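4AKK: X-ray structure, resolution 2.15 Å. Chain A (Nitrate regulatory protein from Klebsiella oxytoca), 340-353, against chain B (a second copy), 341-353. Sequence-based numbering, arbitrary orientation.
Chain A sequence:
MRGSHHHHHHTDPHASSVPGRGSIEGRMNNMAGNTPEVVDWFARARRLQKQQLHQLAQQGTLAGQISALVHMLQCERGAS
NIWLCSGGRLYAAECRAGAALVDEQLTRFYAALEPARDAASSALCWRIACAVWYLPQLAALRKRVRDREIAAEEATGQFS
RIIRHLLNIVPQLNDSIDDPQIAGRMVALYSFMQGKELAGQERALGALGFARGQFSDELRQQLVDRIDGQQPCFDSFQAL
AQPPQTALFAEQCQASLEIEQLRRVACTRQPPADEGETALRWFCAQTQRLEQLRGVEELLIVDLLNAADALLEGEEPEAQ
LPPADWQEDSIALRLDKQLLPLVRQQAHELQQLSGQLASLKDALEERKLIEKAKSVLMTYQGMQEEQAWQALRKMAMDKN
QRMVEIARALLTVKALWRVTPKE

Chain A, residues 340-353: LPLVRQQAHELQQL
Chain B (341-353) PLVRQQAHELQQL

Two hydrogen bonds join the stretches, and both use a glutamine carbonyl of chain A as acceptor. The shorter runs from Gln B345 NE2 to Gln A352 OE1, 2.8 Å long with an N-H...acceptor angle of 174°, so it is nearly linear. Both side chains reach it extended: Gln B345 is t, t with chi3 at -35°, and Gln A352 is t, t with chi3 at 24°. The second runs from His B348 ND1 to Gln A345 OE1, 3.0 Å and 159°. Here Gln A345 bends (chi1 t, chi2 p, chi3 38°), while His B348 takes chi1 t and chi2 -92°, which brings Gln A345 OE1 to the edge of the imidazole, near its plane, as a bond to a ring nitrogen requires.

Gln A345 and Gln B345 are each also tied to their own helix by a weak hydrogen bond one turn on: Gln A345 NE2 to Glu A349 OE2 at 3.2 Å, and Gln B345 NE2 to Glu B349 OE2 at 3.4 Å. Both glutamates have chi1 m and chi2 t. Two other polar approaches are not hydrogen bonds. Gln A345 OE1 and Gln B352 OE1 lie 3.4 Å apart, but both are acceptors; Pro A341 O and His B348 NE2 are also 3.4 Å apart, with a poor angle.

The backbone that presents these groups is helical from 341 to 353 in both chains, with phi mostly between -56° and -74°, psi between -30° and -55°, and successive i to i+4 hydrogen bonds. In chain A, Leu A340 precedes the helix at the N-cap position with phi/psi of 56/62; its O accepts from Arg A344 N at 3.2 Å. The helices run closer to antiparallel than parallel, with 143° between their N-to-C directions, a signed crossing angle of -143° and a closest axial approach of 10.6 Å. The register pairs CA atoms of Pro A341 with Gln B352 (7.6 Å), Gln A345 with His B348 (7.3 Å), His A348 with Gln B345 (6.5 Å) and Gln A352 with Leu B342 (7.4 Å).

The symmetry of sequence is not matched by the histidines. His A348 has chi1 m and chi2 134°, and makes no hydrogen bond across the contact; Gln B345 CB lies over one face of its ring. The two imidazoles meet obliquely, centroids 5.5 Å apart and planes at 58°, with His A348 CE1 4.2 Å from His B348 CB.

Packing completes the contact, which buries 515 Å² over both sides. The side chain of Gln A345 is a knob in the hole formed by His B348, Gln B352, Glu B349 and Gln B345. Near one end, Pro A341 CB (ring C-gamma endo) is 3.6 Å from His B348 NE2. Toward the other, Leu B342 (m, t) brings CD2 to 3.8 Å from Gln A352 CG, covering the aliphatic part of that glutamine beside its hydrogen-bonded amide.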

# COMPACT_ATOMS: atom_id res chain seq x y z
N LEU A 340 3.53 -12.63 2.84
CA LEU A 340 3.94 -11.42 3.54
C LEU A 340 3.31 -10.16 2.96
O LEU A 340 4.01 -9.26 2.48
CB LEU A 340 5.46 -11.29 3.50
CG LEU A 340 6.20 -12.36 4.28
CD1 LEU A 340 7.70 -12.15 4.13
CD2 LEU A 340 5.78 -12.30 5.74
N PRO A 341 1.97 -10.08 3.01
CA PRO A 341 1.28 -8.91 2.44
C PRO A 341 1.67 -7.61 3.15
O PRO A 341 1.86 -6.61 2.48
CB PRO A 341 -0.20 -9.24 2.67
CG PRO A 341 -0.18 -10.24 3.82
CD PRO A 341 1.03 -11.07 3.54
N LEU A 342 1.82 -7.64 4.47
CA LEU A 342 2.22 -6.45 5.21
C LEU A 342 3.58 -5.94 4.75
O LEU A 342 3.80 -4.74 4.67
CB LEU A 342 2.25 -6.71 6.71
CG LEU A 342 0.93 -7.17 7.34
CD1 LEU A 342 1.05 -7.23 8.86
CD2 LEU A 342 -0.21 -6.26 6.92
N VAL A 343 4.49 -6.86 4.44
CA VAL A 343 5.82 -6.50 3.99
C VAL A 343 5.79 -5.82 2.62
O VAL A 343 6.45 -4.81 2.41
CB VAL A 343 6.76 -7.72 3.92
CG1 VAL A 343 8.04 -7.36 3.19
CG2 VAL A 343 7.08 -8.22 5.32
N ARG A 344 5.01 -6.37 1.70
CA ARG A 344 4.85 -5.76 0.39
C ARG A 344 4.19 -4.38 0.51
O ARG A 344 4.54 -3.45 -0.20
CB ARG A 344 4.03 -6.66 -0.53
CG ARG A 344 4.65 -8.05 -0.77
CD ARG A 344 6.16 -7.98 -0.96
NE ARG A 344 6.69 -9.12 -1.71
CZ ARG A 344 6.96 -10.31 -1.19
NH1 ARG A 344 6.74 -10.54 0.10
NH2 ARG A 344 7.44 -11.28 -1.96
N GLN A 345 3.25 -4.26 1.44
CA GLN A 345 2.59 -2.99 1.71
C GLN A 345 3.59 -1.93 2.15
O GLN A 345 3.53 -0.78 1.70
CB GLN A 345 1.51 -3.15 2.79
CG GLN A 345 0.81 -1.85 3.16
CD GLN A 345 -0.01 -1.29 2.02
OE1 GLN A 345 -0.64 -2.03 1.26
NE2 GLN A 345 -0.01 0.04 1.89
N GLN A 346 4.52 -2.30 3.02
CA GLN A 346 5.53 -1.38 3.51
C GLN A 346 6.44 -0.88 2.38
O GLN A 346 6.71 0.31 2.27
CB GLN A 346 6.36 -2.03 4.62
CG GLN A 346 5.56 -2.30 5.87
CD GLN A 346 5.29 -1.04 6.66
OE1 GLN A 346 6.35 -0.40 7.13
NE2 GLN A 346 4.13 -0.64 6.85
N ALA A 347 6.90 -1.81 1.55
CA ALA A 347 7.67 -1.45 0.37
C ALA A 347 6.88 -0.51 -0.55
O ALA A 347 7.44 0.46 -1.07
CB ALA A 347 8.14 -2.70 -0.37
N HIS A 348 5.58 -0.78 -0.74
CA HIS A 348 4.70 0.09 -1.53
C HIS A 348 4.72 1.51 -0.98
O HIS A 348 4.94 2.47 -1.70
CB HIS A 348 3.23 -0.37 -1.47
CG HIS A 348 2.91 -1.56 -2.32
ND1 HIS A 348 2.20 -2.68 -2.03
CD2 HIS A 348 3.29 -1.67 -3.64
CE1 HIS A 348 2.18 -3.45 -3.17
NE2 HIS A 348 2.84 -2.82 -4.13
N GLU A 349 4.42 1.64 0.31
CA GLU A 349 4.32 2.94 0.94
C GLU A 349 5.63 3.73 0.86
O GLU A 349 5.60 4.95 0.70
CB GLU A 349 3.85 2.81 2.39
CG GLU A 349 2.39 2.41 2.56
CD GLU A 349 2.07 1.98 3.98
OE1 GLU A 349 3.02 1.70 4.75
OE2 GLU A 349 0.87 1.92 4.34
N LEU A 350 6.77 3.05 0.95
CA LEU A 350 8.05 3.79 0.97
C LEU A 350 8.38 4.32 -0.41
O LEU A 350 8.91 5.43 -0.56
CB LEU A 350 9.18 2.93 1.53
CG LEU A 350 8.99 2.53 3.00
CD1 LEU A 350 10.26 1.91 3.52
CD2 LEU A 350 8.57 3.73 3.85
N GLN A 351 8.06 3.52 -1.43
CA GLN A 351 8.15 3.95 -2.82
C GLN A 351 7.19 5.10 -3.09
O GLN A 351 7.50 6.02 -3.82
CB GLN A 351 7.82 2.79 -3.74
CG GLN A 351 8.97 1.83 -3.95
CD GLN A 351 9.79 2.20 -5.16
OE1 GLN A 351 9.37 1.99 -6.30
NE2 GLN A 351 10.98 2.75 -4.93
N GLN A 352 6.00 5.03 -2.51
CA GLN A 352 5.01 6.08 -2.69
C GLN A 352 5.54 7.40 -2.10
O GLN A 352 5.50 8.44 -2.75
CB GLN A 352 3.70 5.67 -2.01
CG GLN A 352 2.56 6.66 -2.17
CD GLN A 352 1.26 6.16 -1.56
OE1 GLN A 352 1.27 5.32 -0.66
NE2 GLN A 352 0.14 6.69 -2.04
N LEU A 353 6.04 7.32 -0.87
CA LEU A 353 6.60 8.47 -0.18
C LEU A 353 7.75 9.09 -0.98
O LEU A 353 7.86 10.31 -1.08
CB LEU A 353 7.11 8.02 1.20
CG LEU A 353 7.92 9.08 1.97
CD1 LEU A 353 7.07 10.33 2.23
CD2 LEU A 353 8.49 8.49 3.27
N PRO B 341 2.10 1.76 -10.48
CA PRO B 341 2.46 1.31 -9.13
C PRO B 341 1.39 1.64 -8.10
O PRO B 341 1.08 0.81 -7.25
CB PRO B 341 3.74 2.10 -8.82
CG PRO B 341 4.19 2.70 -10.15
CD PRO B 341 2.95 2.86 -10.96
N LEU B 342 0.84 2.85 -8.17
CA LEU B 342 -0.16 3.28 -7.21
C LEU B 342 -1.49 2.54 -7.41
O LEU B 342 -2.22 2.30 -6.46
CB LEU B 342 -0.37 4.79 -7.30
CG LEU B 342 0.86 5.62 -6.91
CD1 LEU B 342 0.58 7.11 -7.08
CD2 LEU B 342 1.30 5.30 -5.47
N VAL B 343 -1.80 2.19 -8.66
CA VAL B 343 -2.99 1.40 -8.94
C VAL B 343 -2.87 0.01 -8.32
O VAL B 343 -3.79 -0.47 -7.66
CB VAL B 343 -3.24 1.29 -10.45
CG1 VAL B 343 -4.29 0.24 -10.74
CG2 VAL B 343 -3.67 2.62 -11.00
N ARG B 344 -1.73 -0.64 -8.51
CA ARG B 344 -1.55 -1.98 -7.97
C ARG B 344 -1.49 -1.95 -6.44
O ARG B 344 -1.94 -2.88 -5.77
CB ARG B 344 -0.34 -2.69 -8.59
CG ARG B 344 -0.57 -3.10 -10.06
CD ARG B 344 0.10 -4.45 -10.37
NE ARG B 344 -0.05 -4.84 -11.78
CZ ARG B 344 0.54 -4.20 -12.79
NH1 ARG B 344 1.28 -3.13 -12.54
NH2 ARG B 344 0.38 -4.61 -14.04
N GLN B 345 -0.96 -0.87 -5.88
CA GLN B 345 -1.05 -0.65 -4.45
C GLN B 345 -2.51 -0.63 -3.98
O GLN B 345 -2.86 -1.31 -3.02
CB GLN B 345 -0.34 0.64 -4.06
CG GLN B 345 -0.29 0.88 -2.56
CD GLN B 345 0.44 2.16 -2.20
OE1 GLN B 345 1.48 2.49 -2.97
NE2 GLN B 345 0.08 2.85 -1.25
N GLN B 346 -3.36 0.15 -4.65
CA GLN B 346 -4.78 0.20 -4.32
C GLN B 346 -5.39 -1.20 -4.21
O GLN B 346 -6.14 -1.49 -3.28
CB GLN B 346 -5.57 1.02 -5.33
CG GLN B 346 -5.36 2.51 -5.20
CD GLN B 346 -6.60 3.32 -5.56
OE1 GLN B 346 -7.10 4.09 -4.74
NE2 GLN B 346 -7.10 3.13 -6.78
N ALA B 347 -5.05 -2.07 -5.16
CA ALA B 347 -5.52 -3.45 -5.13
C ALA B 347 -5.08 -4.15 -3.85
O ALA B 347 -5.84 -4.90 -3.23
CB ALA B 347 -5.02 -4.19 -6.35
N HIS B 348 -3.83 -3.91 -3.46
CA HIS B 348 -3.28 -4.56 -2.28
C HIS B 348 -3.93 -4.00 -1.01
O HIS B 348 -4.20 -4.75 -0.07
CB HIS B 348 -1.77 -4.39 -2.22
CG HIS B 348 -1.13 -5.18 -1.12
ND1 HIS B 348 -0.83 -4.85 0.16
CD2 HIS B 348 -0.73 -6.49 -1.28
CE1 HIS B 348 -0.26 -5.95 0.74
NE2 HIS B 348 -0.21 -6.93 -0.14
N GLU B 349 -4.18 -2.70 -1.00
CA GLU B 349 -4.85 -2.08 0.13
C GLU B 349 -6.27 -2.61 0.35
O GLU B 349 -6.66 -2.86 1.49
CB GLU B 349 -4.88 -0.56 -0.02
CG GLU B 349 -3.56 0.11 0.32
CD GLU B 349 -3.62 1.63 0.23
OE1 GLU B 349 -4.64 2.17 -0.25
OE2 GLU B 349 -2.64 2.29 0.65
N LEU B 350 -7.05 -2.78 -0.72
CA LEU B 350 -8.41 -3.29 -0.57
C LEU B 350 -8.37 -4.73 -0.08
O LEU B 350 -9.13 -5.11 0.81
CB LEU B 350 -9.20 -3.17 -1.88
CG LEU B 350 -9.47 -1.73 -2.34
CD1 LEU B 350 -10.31 -1.70 -3.61
CD2 LEU B 350 -10.13 -0.90 -1.23
N GLN B 351 -7.48 -5.52 -0.65
CA GLN B 351 -7.27 -6.89 -0.20
C GLN B 351 -6.91 -6.92 1.29
O GLN B 351 -7.41 -7.74 2.04
CB GLN B 351 -6.14 -7.54 -1.01
CG GLN B 351 -5.82 -8.95 -0.59
CD GLN B 351 -4.66 -9.53 -1.38
OE1 GLN B 351 -3.50 -9.19 -1.13
NE2 GLN B 351 -4.97 -10.40 -2.33
N GLN B 352 -6.06 -6.00 1.71
CA GLN B 352 -5.69 -5.89 3.11
C GLN B 352 -6.87 -5.46 3.99
O GLN B 352 -7.05 -6.01 5.08
CB GLN B 352 -4.50 -4.92 3.27
CG GLN B 352 -4.44 -4.23 4.63
CD GLN B 352 -3.73 -2.87 4.58
OE1 GLN B 352 -3.03 -2.56 3.61
NE2 GLN B 352 -3.91 -2.07 5.62
N LEU B 353 -7.66 -4.50 3.53
CA LEU B 353 -8.84 -4.06 4.26
C LEU B 353 -9.76 -5.25 4.50
O LEU B 353 -10.30 -5.43 5.59
CB LEU B 353 -9.59 -2.94 3.51
CG LEU B 353 -11.07 -2.70 3.90
CD1 LEU B 353 -11.21 -2.20 5.35
CD2 LEU B 353 -11.82 -1.75 2.91